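P43 (Trichuris muris, PDB 6QIX) inhibits interleukin-13 function and tethers to matrix as the major secreted protein of the whipworm parasite. Local coordinates at residues F25-W31 with K80-R86; C74-S78 with C166-Y171; F132-D136 with K266-G270; G288-F292 with K334-C340. All coordinates share one frame; numbering follows the deposited sequence.

Interaction 1 (F25-W31 with K80-R86); sequences FGDWKPW and KFRCRRR
Trp31, Trp28 and Phe25 alternate with Arg82, Arg84 and Arg86 in a layered stack of aromatic rings and guanidinium groups. The guanidinium of Arg82 lies flat on Trp28, its CZ 3.5 Å from the centroid of the five-membered ring in a cation-pi contact, with the two planes only 6° apart. Trp31 backs Arg82 from the other side, its CE2 3.3 Å from Arg82 CD, so that Arg82 sits between two rings. The opposite face of Trp28 receives Arg84 CD, a CH-pi contact 3.6 Å from the centroid of the six-membered ring. At the far end the guanidinium of Arg86 is stacked on Phe25, their centres 4.0 Å apart. Arg82, Arg84 and Arg86 each have CG between backbone N and carbonyl carbon and an extended chain, which carries each guanidinium out to the level of the rings. This alternation recalls the tryptophan-arginine layers of thrombospondin type 1 repeats, where a rippled N-terminal strand supplies the tryptophans. Charge adds further contacts: Arg84 NH1 forms a salt bridge of 2.8 Å with Asp27 OD2, a weak hydrogen bond at 128°. Glu98 and Asp96 on strand 95-101 form salt bridges with Arg82 and Arg84, respectively, and Arg86 NH1 donates to the backbone O of Pro23. Backbone bonds are sparse, Gly26 N to Arg85 O (2.9 Å) and Lys29 N to Cys83 O (3.0 Å), and three waters bridge the segments.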
loop_
_atom_site.group_PDB
_atom_site.type_symbol
_atom_site.label_atom_id
_atom_site.label_comp_id
_atom_site.label_asym_id
_atom_site.label_seq_id
_atom_site.Cartn_x
_atom_site.Cartn_y
_atom_site.Cartn_z
ATOM N N PHE A 25 9.233 27.079 1.895
ATOM C CA PHE A 25 9.470 26.636 0.528
ATOM C C PHE A 25 9.618 27.835 -0.406
ATOM O O PHE A 25 9.162 28.944 -0.111
ATOM C CB PHE A 25 8.322 25.737 0.055
ATOM C CG PHE A 25 8.271 24.401 0.765
ATOM C CD1 PHE A 25 9.011 23.328 0.301
ATOM C CD2 PHE A 25 7.482 24.229 1.902
ATOM C CE1 PHE A 25 8.979 22.124 0.966
ATOM C CE2 PHE A 25 7.420 23.020 2.541
ATOM C CZ PHE A 25 8.184 21.975 2.095
ATOM N N GLY A 26 10.298 27.598 -1.538
ATOM C CA GLY A 26 10.459 28.565 -2.608
ATOM C C GLY A 26 9.242 28.736 -3.482
ATOM O O GLY A 26 9.212 29.541 -4.415
ATOM N N ASP A 27 8.216 27.962 -3.193
ATOM C CA ASP A 27 6.942 28.036 -3.884
ATOM C C ASP A 27 7.002 27.993 -5.412
ATOM O O ASP A 27 8.044 27.752 -6.030
ATOM C CB ASP A 27 6.185 29.282 -3.416
ATOM C CG ASP A 27 5.954 29.290 -1.915
ATOM O OD1 ASP A 27 6.938 29.113 -1.166
ATOM O OD2 ASP A 27 4.787 29.462 -1.492
ATOM N N TRP A 28 5.858 28.251 -6.010
ATOM C CA TRP A 28 5.288 27.282 -6.925
ATOM C C TRP A 28 5.882 27.327 -8.322
ATOM O O TRP A 28 5.937 28.381 -8.955
ATOM C CB TRP A 28 3.781 27.493 -6.961
ATOM C CG TRP A 28 3.138 27.343 -5.611
ATOM C CD1 TRP A 28 2.635 28.338 -4.836
ATOM C CD2 TRP A 28 2.926 26.117 -4.881
ATOM N NE1 TRP A 28 2.115 27.816 -3.675
ATOM C CE2 TRP A 28 2.274 26.455 -3.682
ATOM C CE3 TRP A 28 3.210 24.771 -5.137
ATOM C CZ2 TRP A 28 1.911 25.500 -2.731
ATOM C CZ3 TRP A 28 2.848 23.817 -4.189
ATOM C CH2 TRP A 28 2.205 24.188 -3.002
ATOM N N LYS A 29 6.335 26.165 -8.790
ATOM C CA LYS A 29 6.560 25.928 -10.205
ATOM C C LYS A 29 5.198 25.817 -10.879
ATOM O O LYS A 29 4.168 25.727 -10.202
ATOM C CB LYS A 29 7.390 24.657 -10.394
ATOM C CG LYS A 29 8.579 24.574 -9.436
ATOM C CD LYS A 29 9.743 23.823 -10.061
ATOM C CE LYS A 29 11.038 23.962 -9.239
ATOM N NZ LYS A 29 10.831 24.664 -7.941
ATOM N N PRO A 30 5.148 25.820 -12.209
ATOM C CA PRO A 30 3.843 25.863 -12.880
ATOM C C PRO A 30 3.046 24.580 -12.684
ATOM O O PRO A 30 3.592 23.481 -12.522
ATOM C CB PRO A 30 4.188 26.093 -14.361
ATOM C CG PRO A 30 5.652 25.747 -14.514
ATOM C CD PRO A 30 6.286 25.948 -13.147
ATOM N N TRP A 31 1.725 24.757 -12.677
ATOM C CA TRP A 31 0.800 23.637 -12.701
ATOM C C TRP A 31 1.020 22.783 -13.942
ATOM O O TRP A 31 1.211 23.304 -15.046
ATOM C CB TRP A 31 -0.638 24.145 -12.730
ATOM C CG TRP A 31 -1.202 24.673 -11.451
ATOM C CD1 TRP A 31 -1.371 25.986 -11.108
ATOM C CD2 TRP A 31 -1.745 23.903 -10.376
ATOM N NE1 TRP A 31 -1.967 26.080 -9.871
ATOM C CE2 TRP A 31 -2.203 24.816 -9.400
ATOM C CE3 TRP A 31 -1.871 22.528 -10.133
ATOM C CZ2 TRP A 31 -2.791 24.398 -8.204
ATOM C CZ3 TRP A 31 -2.456 22.116 -8.955
ATOM C CH2 TRP A 31 -2.897 23.048 -7.994
ATOM N N LYS A 80 -4.404 17.931 -11.938
ATOM C CA LYS A 80 -3.215 18.751 -12.106
ATOM C C LYS A 80 -2.444 18.783 -10.801
ATOM O O LYS A 80 -3.025 18.637 -9.728
ATOM C CB LYS A 80 -3.570 20.179 -12.481
ATOM C CG LYS A 80 -4.485 20.294 -13.630
ATOM C CD LYS A 80 -4.663 21.785 -13.962
ATOM C CE LYS A 80 -5.571 21.999 -15.140
ATOM N NZ LYS A 80 -5.690 23.438 -15.421
ATOM N N PHE A 81 -1.130 19.029 -10.908
ATOM C CA PHE A 81 -0.202 19.056 -9.780
ATOM C C PHE A 81 0.743 20.245 -9.921
ATOM O O PHE A 81 1.100 20.660 -11.024
ATOM C CB PHE A 81 0.565 17.713 -9.728
ATOM C CG PHE A 81 1.648 17.617 -8.683
ATOM C CD1 PHE A 81 1.339 17.273 -7.367
ATOM C CD2 PHE A 81 2.980 17.770 -9.038
ATOM C CE1 PHE A 81 2.341 17.125 -6.420
ATOM C CE2 PHE A 81 3.987 17.629 -8.081
ATOM C CZ PHE A 81 3.662 17.312 -6.782
ATOM N N ARG A 82 1.171 20.775 -8.781
ATOM C CA ARG A 82 2.260 21.741 -8.767
ATOM C C ARG A 82 3.076 21.518 -7.511
ATOM O O ARG A 82 2.596 20.941 -6.536
ATOM C CB ARG A 82 1.761 23.191 -8.853
ATOM C CG ARG A 82 1.027 23.714 -7.646
ATOM C CD ARG A 82 0.729 25.218 -7.849
ATOM N NE ARG A 82 -0.034 25.780 -6.742
ATOM C CZ ARG A 82 -0.281 27.076 -6.584
ATOM N NH1 ARG A 82 0.177 27.960 -7.476
ATOM N NH2 ARG A 82 -0.996 27.486 -5.537
ATOM N N CYS A 83 4.319 21.994 -7.548
ATOM C CA CYS A 83 5.328 21.615 -6.575
ATOM C C CYS A 83 6.141 22.833 -6.159
ATOM O O CYS A 83 6.289 23.800 -6.916
ATOM C CB CYS A 83 6.254 20.525 -7.160
ATOM S SG CYS A 83 7.430 19.735 -6.026
ATOM N N ARG A 84 6.667 22.774 -4.942
ATOM C CA ARG A 84 7.617 23.773 -4.484
ATOM C C ARG A 84 8.709 23.063 -3.701
ATOM O O ARG A 84 8.531 21.938 -3.242
ATOM C CB ARG A 84 6.954 24.844 -3.635
ATOM C CG ARG A 84 6.256 24.339 -2.400
ATOM C CD ARG A 84 5.430 25.490 -1.811
ATOM N NE ARG A 84 4.683 25.080 -0.623
ATOM C CZ ARG A 84 3.938 25.893 0.116
ATOM N NH1 ARG A 84 3.826 27.160 -0.224
ATOM N NH2 ARG A 84 3.300 25.444 1.187
ATOM N N ARG A 85 9.849 23.738 -3.552
ATOM C CA ARG A 85 11.073 23.079 -3.126
ATOM C C ARG A 85 11.783 23.891 -2.059
ATOM O O ARG A 85 11.662 25.120 -2.006
ATOM C CB ARG A 85 12.010 22.879 -4.321
ATOM C CG ARG A 85 13.129 21.873 -4.118
ATOM C CD ARG A 85 13.527 21.280 -5.472
ATOM N NE ARG A 85 14.756 20.487 -5.426
ATOM C CZ ARG A 85 15.219 19.779 -6.456
ATOM N NH1 ARG A 85 14.553 19.779 -7.608
ATOM N NH2 ARG A 85 16.340 19.071 -6.341
ATOM N N ARG A 86 12.523 23.182 -1.211
ATOM C CA ARG A 86 13.466 23.800 -0.288
ATOM C C ARG A 86 14.606 22.823 -0.061
ATOM O O ARG A 86 14.504 21.643 -0.415
ATOM C CB ARG A 86 12.799 24.161 1.042
ATOM C CG ARG A 86 12.552 22.961 1.954
ATOM C CD ARG A 86 11.800 23.381 3.223
ATOM N NE ARG A 86 11.155 22.251 3.873
ATOM C CZ ARG A 86 10.252 22.363 4.837
ATOM N NH1 ARG A 86 9.894 23.565 5.259
ATOM N NH2 ARG A 86 9.706 21.270 5.363
HETATM O O HOH W 1 10.146 26.171 -5.392
HETATM O O HOH W 2 2.122 27.680 -10.077
HETATM O O HOH W 3 5.006 22.377 -10.239
#

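Interaction 2 (C74-S78 with C166-Y171); sequences CGHCS and CCCGDY
His76 lies flat against Tyr171 in a disulfide-rich junction where a type I' turn, Cys74 to Cys77, meets the end of strand 163-168 and the type II' turn that follows it. From His76 CB, itself 4.1 Å from Tyr171 CD2, the ring leads out over the phenol. CG sits near CD2 of Tyr171, and on one branch ND1 comes 3.5 Å from Tyr171 CE2. Along the other branch, CD2 of the histidine meets Tyr171 CG at 3.6 Å, and NE2 lies 3.5 Å from Tyr171 CD1. CE1, at the tip, rests over the phenol near CZ. The planes differ by just 3°, so this is a face-to-face stack, and a hydrogen bond between ND1 and His103 ND1 fixes the rotation of the imidazole. Two flat rings suit this place because they can lie in full contact, nearly parallel, between the two turns. Gly75, with a positive phi of 79°, suits the turn and lets the backbone lie close to Cys166 and Cys167. Beside the stack, Cys77 and Cys168 join the segments covalently, with a torsion of 96° about the S-S bond. One direct backbone bond completes the junction, Cys168 N donating to Gly75 O at 2.8 Å.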
loop_
_atom_site.group_PDB
_atom_site.type_symbol
_atom_site.label_atom_id
_atom_site.label_comp_id
_atom_site.label_asym_id
_atom_site.label_seq_id
_atom_site.Cartn_x
_atom_site.Cartn_y
_atom_site.Cartn_z
ATOM N N CYS A 74 -10.775 9.607 -16.691
ATOM C CA CYS A 74 -12.121 9.206 -16.302
ATOM C C CYS A 74 -12.277 9.447 -14.794
ATOM O O CYS A 74 -11.319 9.553 -14.044
ATOM C CB CYS A 74 -12.492 7.776 -16.757
ATOM S SG CYS A 74 -11.426 6.536 -16.173
ATOM N N GLY A 75 -13.548 9.525 -14.362
ATOM C CA GLY A 75 -13.921 9.223 -12.976
ATOM C C GLY A 75 -13.669 10.298 -11.959
ATOM O O GLY A 75 -13.779 10.018 -10.748
ATOM N N HIS A 76 -13.366 11.519 -12.401
ATOM C CA HIS A 76 -12.817 12.553 -11.514
ATOM C C HIS A 76 -11.463 12.108 -10.920
ATOM O O HIS A 76 -11.054 12.558 -9.842
ATOM C CB HIS A 76 -13.815 12.936 -10.407
ATOM C CG HIS A 76 -15.188 13.281 -10.924
ATOM N ND1 HIS A 76 -15.626 14.578 -11.074
ATOM C CD2 HIS A 76 -16.208 12.494 -11.344
ATOM C CE1 HIS A 76 -16.851 14.578 -11.573
ATOM N NE2 HIS A 76 -17.230 13.324 -11.748
ATOM N N CYS A 77 -10.754 11.222 -11.630
ATOM C CA CYS A 77 -9.479 10.672 -11.160
ATOM C C CYS A 77 -8.253 11.375 -11.755
ATOM O O CYS A 77 -7.135 11.180 -11.257
ATOM C CB CYS A 77 -9.425 9.173 -11.463
ATOM S SG CYS A 77 -10.670 8.185 -10.587
ATOM N N SER A 78 -8.432 12.148 -12.821
ATOM C CA SER A 78 -7.356 12.940 -13.389
ATOM C C SER A 78 -7.209 14.256 -12.622
ATOM O O SER A 78 -8.178 14.818 -12.095
ATOM C CB SER A 78 -7.646 13.193 -14.877
ATOM O OG SER A 78 -6.643 13.978 -15.479
ATOM N N CYS A 166 -15.264 2.679 -11.441
ATOM C CA CYS A 166 -14.544 3.461 -10.423
ATOM C C CYS A 166 -14.690 4.957 -10.631
ATOM O O CYS A 166 -14.691 5.433 -11.768
ATOM C CB CYS A 166 -13.071 3.155 -10.417
ATOM S SG CYS A 166 -12.626 1.394 -10.166
ATOM N N CYS A 167 -14.771 5.695 -9.516
ATOM C CA CYS A 167 -14.813 7.144 -9.463
ATOM C C CYS A 167 -13.867 7.540 -8.327
ATOM O O CYS A 167 -13.608 6.725 -7.445
ATOM C CB CYS A 167 -16.238 7.674 -9.170
ATOM S SG CYS A 167 -17.520 7.106 -10.223
ATOM N N CYS A 168 -13.406 8.794 -8.299
ATOM C CA CYS A 168 -12.444 9.215 -7.282
ATOM C C CYS A 168 -12.934 10.350 -6.388
ATOM O O CYS A 168 -13.804 11.145 -6.764
ATOM C CB CYS A 168 -11.118 9.673 -7.924
ATOM S SG CYS A 168 -10.117 8.349 -8.598
ATOM N N GLY A 169 -12.341 10.392 -5.191
ATOM C CA GLY A 169 -12.487 11.539 -4.292
ATOM C C GLY A 169 -13.908 11.701 -3.775
ATOM O O GLY A 169 -14.450 10.779 -3.173
ATOM N N ASP A 170 -14.495 12.903 -3.932
ATOM C CA ASP A 170 -15.866 13.144 -3.501
ATOM C C ASP A 170 -16.924 12.414 -4.345
ATOM O O ASP A 170 -18.127 12.491 -4.020
ATOM C CB ASP A 170 -16.149 14.655 -3.544
ATOM C CG ASP A 170 -15.242 15.475 -2.634
ATOM O OD1 ASP A 170 -14.708 14.961 -1.627
ATOM O OD2 ASP A 170 -15.083 16.685 -2.918
ATOM N N TYR A 171 -16.528 11.781 -5.448
ATOM C CA TYR A 171 -17.442 11.076 -6.334
ATOM C C TYR A 171 -17.310 9.577 -6.135
ATOM O O TYR A 171 -16.206 9.064 -5.930
ATOM C CB TYR A 171 -17.174 11.465 -7.815
ATOM C CG TYR A 171 -17.628 12.881 -8.093
ATOM C CD1 TYR A 171 -18.884 13.137 -8.636
ATOM C CD2 TYR A 171 -16.823 13.960 -7.805
ATOM C CE1 TYR A 171 -19.307 14.403 -8.840
ATOM C CE2 TYR A 171 -17.260 15.244 -8.017
ATOM C CZ TYR A 171 -18.494 15.452 -8.536
ATOM O OH TYR A 171 -18.960 16.738 -8.782
HETATM O O HOH W 4 -11.910 13.340 -7.368
#

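Interaction 3 (F132-D136 with K266-G270); sequences FTRPD and KKSCG
Thr133 O accepts a hydrogen bond from Ser268 N at 2.9 Å, the single direct one between the segments, and the donor stands almost exactly in line with the carbonyl (C=O...N 177°). The same oxygen is approached by Lys267 CA at 3.5 Å, a CA-H...O contact, so one carbonyl of an irregular loop engages the end of strand 262-268 at two successive residues. Thr133 turns its methyl onto the strand, CG2 lying 3.3 Å from Lys266 O. Its hydroxyl has a partner on its own side, Gln130 O. A branched residue suits this spot, since one arm packs across the contact while the other is held within the loop. The contact joins two halves of the chain: the loop between helices 126-129 and 139-151, and the hairpin of strands 246-252 and 262-268. That hairpin, where Lys267 makes a cation-pi contact with Trp197, probably belongs to a second thrombospondin-like unit. Pro135 lays its ring against the backbone at the end of the strand and just past it, with CB 3.4 Å from Ser268 O and CG 3.8 Å from Gly270 N. Gly270 has no side chain to stand in the way of the proline ring. Lys267 extends from a CG opposite its backbone N (chi1 -179°) past Pro135, its CE 3.7 Å from Pro135 O, and a water accepts from NZ and donates weakly to that oxygen. Behind the proline, Arg134 grips Asp136 side-on, NE to OD1 and NH2 to OD2, with Glu367 as a second acidic partner.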
loop_
_atom_site.group_PDB
_atom_site.type_symbol
_atom_site.label_atom_id
_atom_site.label_comp_id
_atom_site.label_asym_id
_atom_site.label_seq_id
_atom_site.Cartn_x
_atom_site.Cartn_y
_atom_site.Cartn_z
ATOM N N PHE A 132 8.825 3.477 1.927
ATOM C CA PHE A 132 9.306 4.391 2.962
ATOM C C PHE A 132 8.909 3.929 4.356
ATOM O O PHE A 132 8.731 4.742 5.258
ATOM C CB PHE A 132 8.821 5.802 2.637
ATOM C CG PHE A 132 9.172 6.210 1.215
ATOM C CD1 PHE A 132 10.499 6.459 0.870
ATOM C CD2 PHE A 132 8.208 6.256 0.215
ATOM C CE1 PHE A 132 10.852 6.776 -0.417
ATOM C CE2 PHE A 132 8.556 6.597 -1.067
ATOM C CZ PHE A 132 9.886 6.861 -1.385
ATOM N N THR A 133 8.794 2.608 4.539
ATOM C CA THR A 133 8.511 1.985 5.828
ATOM C C THR A 133 9.716 1.206 6.344
ATOM O O THR A 133 9.567 0.341 7.219
ATOM C CB THR A 133 7.292 1.051 5.748
ATOM O OG1 THR A 133 7.520 0.035 4.764
ATOM C CG2 THR A 133 6.019 1.792 5.394
ATOM N N ARG A 134 10.912 1.494 5.814
ATOM C CA ARG A 134 12.106 0.816 6.291
ATOM C C ARG A 134 12.470 1.258 7.709
ATOM O O ARG A 134 12.125 2.374 8.142
ATOM C CB ARG A 134 13.289 1.083 5.373
ATOM C CG ARG A 134 13.071 0.645 3.967
ATOM C CD ARG A 134 13.890 1.538 2.991
ATOM N NE ARG A 134 15.309 1.630 3.345
ATOM C CZ ARG A 134 16.220 2.263 2.591
ATOM N NH1 ARG A 134 15.853 2.815 1.435
ATOM N NH2 ARG A 134 17.484 2.358 2.984
ATOM N N PRO A 135 13.205 0.409 8.446
ATOM C CA PRO A 135 13.596 0.807 9.794
ATOM C C PRO A 135 14.426 2.057 9.782
ATOM O O PRO A 135 14.434 2.800 10.779
ATOM C CB PRO A 135 14.383 -0.401 10.318
ATOM C CG PRO A 135 14.827 -1.119 9.148
ATOM C CD PRO A 135 13.737 -0.924 8.114
ATOM N N ASP A 136 15.151 2.291 8.684
ATOM C CA ASP A 136 16.055 3.414 8.595
ATOM C C ASP A 136 15.464 4.579 7.794
ATOM O O ASP A 136 16.181 5.528 7.486
ATOM C CB ASP A 136 17.426 2.973 8.020
ATOM C CG ASP A 136 17.332 2.263 6.661
ATOM O OD1 ASP A 136 16.218 1.934 6.244
ATOM O OD2 ASP A 136 18.401 2.021 6.011
ATOM N N LYS A 266 2.867 0.914 9.109
ATOM C CA LYS A 266 3.833 -0.139 9.380
ATOM C C LYS A 266 5.247 0.400 9.323
ATOM O O LYS A 266 5.545 1.373 8.631
ATOM C CB LYS A 266 3.600 -1.265 8.380
ATOM C CG LYS A 266 4.647 -2.117 8.058
ATOM C CD LYS A 266 4.337 -3.017 6.844
ATOM C CE LYS A 266 5.255 -4.265 7.007
ATOM N NZ LYS A 266 4.936 -5.277 6.024
ATOM N N LYS A 267 6.118 -0.261 10.082
ATOM C CA LYS A 267 7.541 0.027 10.049
ATOM C C LYS A 267 8.283 -1.288 10.242
ATOM O O LYS A 267 8.180 -1.911 11.309
ATOM C CB LYS A 267 7.905 1.062 11.132
ATOM C CG LYS A 267 9.395 1.447 11.167
ATOM C CD LYS A 267 9.616 2.703 12.045
ATOM C CE LYS A 267 11.048 3.007 12.186
ATOM N NZ LYS A 267 11.611 2.385 13.385
ATOM N N SER A 268 9.072 -1.688 9.227
ATOM C CA SER A 268 9.795 -2.953 9.303
ATOM C C SER A 268 10.869 -2.901 10.386
ATOM O O SER A 268 11.376 -1.834 10.748
ATOM C CB SER A 268 10.488 -3.276 7.979
ATOM O OG SER A 268 9.525 -3.269 6.968
ATOM N N CYS A 269 11.225 -4.071 10.885
ATOM C CA CYS A 269 12.277 -4.162 11.893
ATOM C C CYS A 269 13.559 -4.655 11.267
ATOM O O CYS A 269 13.544 -5.646 10.532
ATOM C CB CYS A 269 11.870 -5.092 13.025
ATOM S SG CYS A 269 10.457 -4.372 13.962
ATOM N N GLY A 270 14.658 -3.993 11.592
ATOM C CA GLY A 270 15.986 -4.428 11.165
ATOM C C GLY A 270 16.954 -4.680 12.296
ATOM O O GLY A 270 16.557 -4.948 13.450
HETATM O O HOH W 5 14.183 3.875 13.960
#

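Interaction 4 (G288-F292 with K334-C340)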
loop_
_atom_site.group_PDB
_atom_site.type_symbol
_atom_site.label_atom_id
_atom_site.label_comp_id
_atom_site.label_asym_id
_atom_site.label_seq_id
_atom_site.Cartn_x
_atom_site.Cartn_y
_atom_site.Cartn_z
ATOM N N GLY A 288 9.412 -28.979 -2.868
ATOM C CA GLY A 288 10.602 -28.837 -3.684
ATOM C C GLY A 288 10.792 -27.478 -4.304
ATOM O O GLY A 288 11.480 -27.367 -5.338
ATOM N N SER A 289 10.218 -26.437 -3.702
ATOM C CA SER A 289 10.309 -25.100 -4.261
ATOM C C SER A 289 10.239 -24.038 -3.160
ATOM O O SER A 289 9.923 -24.310 -2.000
ATOM C CB SER A 289 9.197 -24.856 -5.284
ATOM O OG SER A 289 8.076 -24.274 -4.663
ATOM N N CYS A 290 10.539 -22.808 -3.561
ATOM C CA CYS A 290 10.484 -21.654 -2.684
ATOM C C CYS A 290 9.305 -20.779 -3.025
ATOM O O CYS A 290 9.263 -19.620 -2.636
ATOM C CB CYS A 290 11.787 -20.865 -2.743
ATOM S SG CYS A 290 13.194 -21.903 -2.126
ATOM N N ALA A 291 8.345 -21.327 -3.749
ATOM C CA ALA A 291 7.183 -20.571 -4.145
ATOM C C ALA A 291 6.137 -20.442 -3.050
ATOM O O ALA A 291 5.220 -19.631 -3.199
ATOM C CB ALA A 291 6.580 -21.257 -5.362
ATOM N N PHE A 292 6.217 -21.211 -1.966
ATOM C CA PHE A 292 5.062 -21.290 -1.080
ATOM C C PHE A 292 4.693 -19.954 -0.440
ATOM O O PHE A 292 3.494 -19.745 -0.184
ATOM C CB PHE A 292 5.269 -22.365 0.001
ATOM C CG PHE A 292 6.495 -22.178 0.840
ATOM C CD1 PHE A 292 6.428 -21.571 2.085
ATOM C CD2 PHE A 292 7.716 -22.643 0.398
ATOM C CE1 PHE A 292 7.585 -21.411 2.864
ATOM C CE2 PHE A 292 8.867 -22.487 1.167
ATOM C CZ PHE A 292 8.783 -21.858 2.400
ATOM N N LYS A 334 14.995 -16.557 -2.937
ATOM C CA LYS A 334 15.883 -17.243 -3.860
ATOM C C LYS A 334 16.165 -18.632 -3.318
ATOM O O LYS A 334 16.427 -18.808 -2.125
ATOM C CB LYS A 334 17.199 -16.488 -4.042
ATOM C CG LYS A 334 17.082 -15.252 -4.867
ATOM C CD LYS A 334 18.461 -14.763 -5.303
ATOM C CE LYS A 334 18.285 -13.768 -6.445
ATOM N NZ LYS A 334 17.711 -14.426 -7.663
ATOM N N GLU A 335 16.160 -19.622 -4.204
ATOM C CA GLU A 335 16.535 -20.975 -3.821
ATOM C C GLU A 335 18.057 -21.077 -3.849
ATOM O O GLU A 335 18.668 -20.775 -4.875
ATOM C CB GLU A 335 15.911 -21.983 -4.795
ATOM C CG GLU A 335 16.027 -23.419 -4.333
ATOM C CD GLU A 335 15.277 -24.389 -5.205
ATOM O OE1 GLU A 335 14.194 -24.052 -5.717
ATOM O OE2 GLU A 335 15.769 -25.511 -5.331
ATOM N N VAL A 336 18.675 -21.427 -2.717
ATOM C CA VAL A 336 20.129 -21.522 -2.624
ATOM C C VAL A 336 20.436 -22.877 -2.020
ATOM O O VAL A 336 20.101 -23.145 -0.860
ATOM C CB VAL A 336 20.762 -20.383 -1.803
ATOM C CG1 VAL A 336 22.280 -20.589 -1.806
ATOM C CG2 VAL A 336 20.388 -19.032 -2.406
ATOM N N GLY A 337 21.059 -23.752 -2.812
ATOM C CA GLY A 337 21.234 -25.111 -2.351
ATOM C C GLY A 337 19.906 -25.753 -2.020
ATOM O O GLY A 337 18.965 -25.739 -2.811
ATOM N N ASP A 338 19.825 -26.350 -0.843
ATOM C CA ASP A 338 18.609 -27.011 -0.393
ATOM C C ASP A 338 17.685 -26.081 0.401
ATOM O O ASP A 338 16.714 -26.552 1.006
ATOM C CB ASP A 338 18.977 -28.215 0.472
ATOM C CG ASP A 338 19.969 -27.852 1.574
ATOM O OD1 ASP A 338 19.921 -28.507 2.639
ATOM O OD2 ASP A 338 20.790 -26.912 1.366
ATOM N N LYS A 339 17.952 -24.783 0.408
ATOM C CA LYS A 339 17.192 -23.875 1.264
ATOM C C LYS A 339 16.577 -22.730 0.482
ATOM O O LYS A 339 16.986 -22.417 -0.616
ATOM C CB LYS A 339 18.065 -23.273 2.374
ATOM C CG LYS A 339 18.748 -24.307 3.282
ATOM C CD LYS A 339 17.716 -25.018 4.137
ATOM C CE LYS A 339 18.354 -25.990 5.116
ATOM N NZ LYS A 339 17.286 -26.738 5.848
ATOM N N CYS A 340 15.623 -22.046 1.118
ATOM C CA CYS A 340 15.017 -20.845 0.578
ATOM C C CYS A 340 15.537 -19.664 1.367
ATOM O O CYS A 340 15.443 -19.683 2.583
ATOM C CB CYS A 340 13.483 -20.886 0.719
ATOM S SG CYS A 340 12.737 -22.295 -0.164
#
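Cys290 and Cys340 both place SG opposite their carbonyl carbon and beside their backbone N, with chi1 of -63° and -60°. These matching rotations aim the two sulfurs at each other, and they join at 2.1 Å with a chi3 of -89°, close to the quarter turn a disulfide prefers and left-handed in sign. Carbon atoms of Glu335 and Phe292 and several backbone carbonyls surround the bridge. Glu335, extended away from its own backbone N, passes Cys290 SG with its CB at 3.8 Å, while its carboxylate goes on to a salt bridge with Lys285. Phe292, the first residue of helix 292-310, has its CG between backbone N and carbonyl carbon, which swings the ring back along the segment until CE2 lies 4.1 Å from Cys340 SG. The sulfur approaches that ring obliquely.

Cys340 belongs to the hairpin of strands 331-336 and 339-344, closed by a type II' turn from Val336 to Lys339. Gly337, with positive phi, suits the turn's second position, and paired backbone bonds between Val336 and Lys339 close it, one of them Val336 N to Lys339 O at 2.9 Å. The disulfide thus pins the loop before helix 292-310 to this hairpin, not far from the glycan at Asn287. With no hydrogen bond between the segments, the covalent link carries most of the attachment, as suits a secreted protein whose cysteines are oxidised.

How the interactions relate
From the N terminus, residues 25-31 wait until 80-86 returns to close interaction 1, a loop that takes in helix 39-49. Just before that strand, 74-78 starts interaction 2, which is completed only at 166-171; the two contacts therefore cross, adjoining in sequence although their centres are 24 Å apart. Interaction 3 crosses interaction 2 in turn: 132-136 leaves from within its loop and meets 266-270, tying the first half of the chain to the hairpin of the second. Interaction 4 follows in series, closing the loop that holds helices 292-310 and 315-325. It lies about 48 Å, centre to centre, from interaction 1, on opposite sides of the chain's centre. None of the contacts nests.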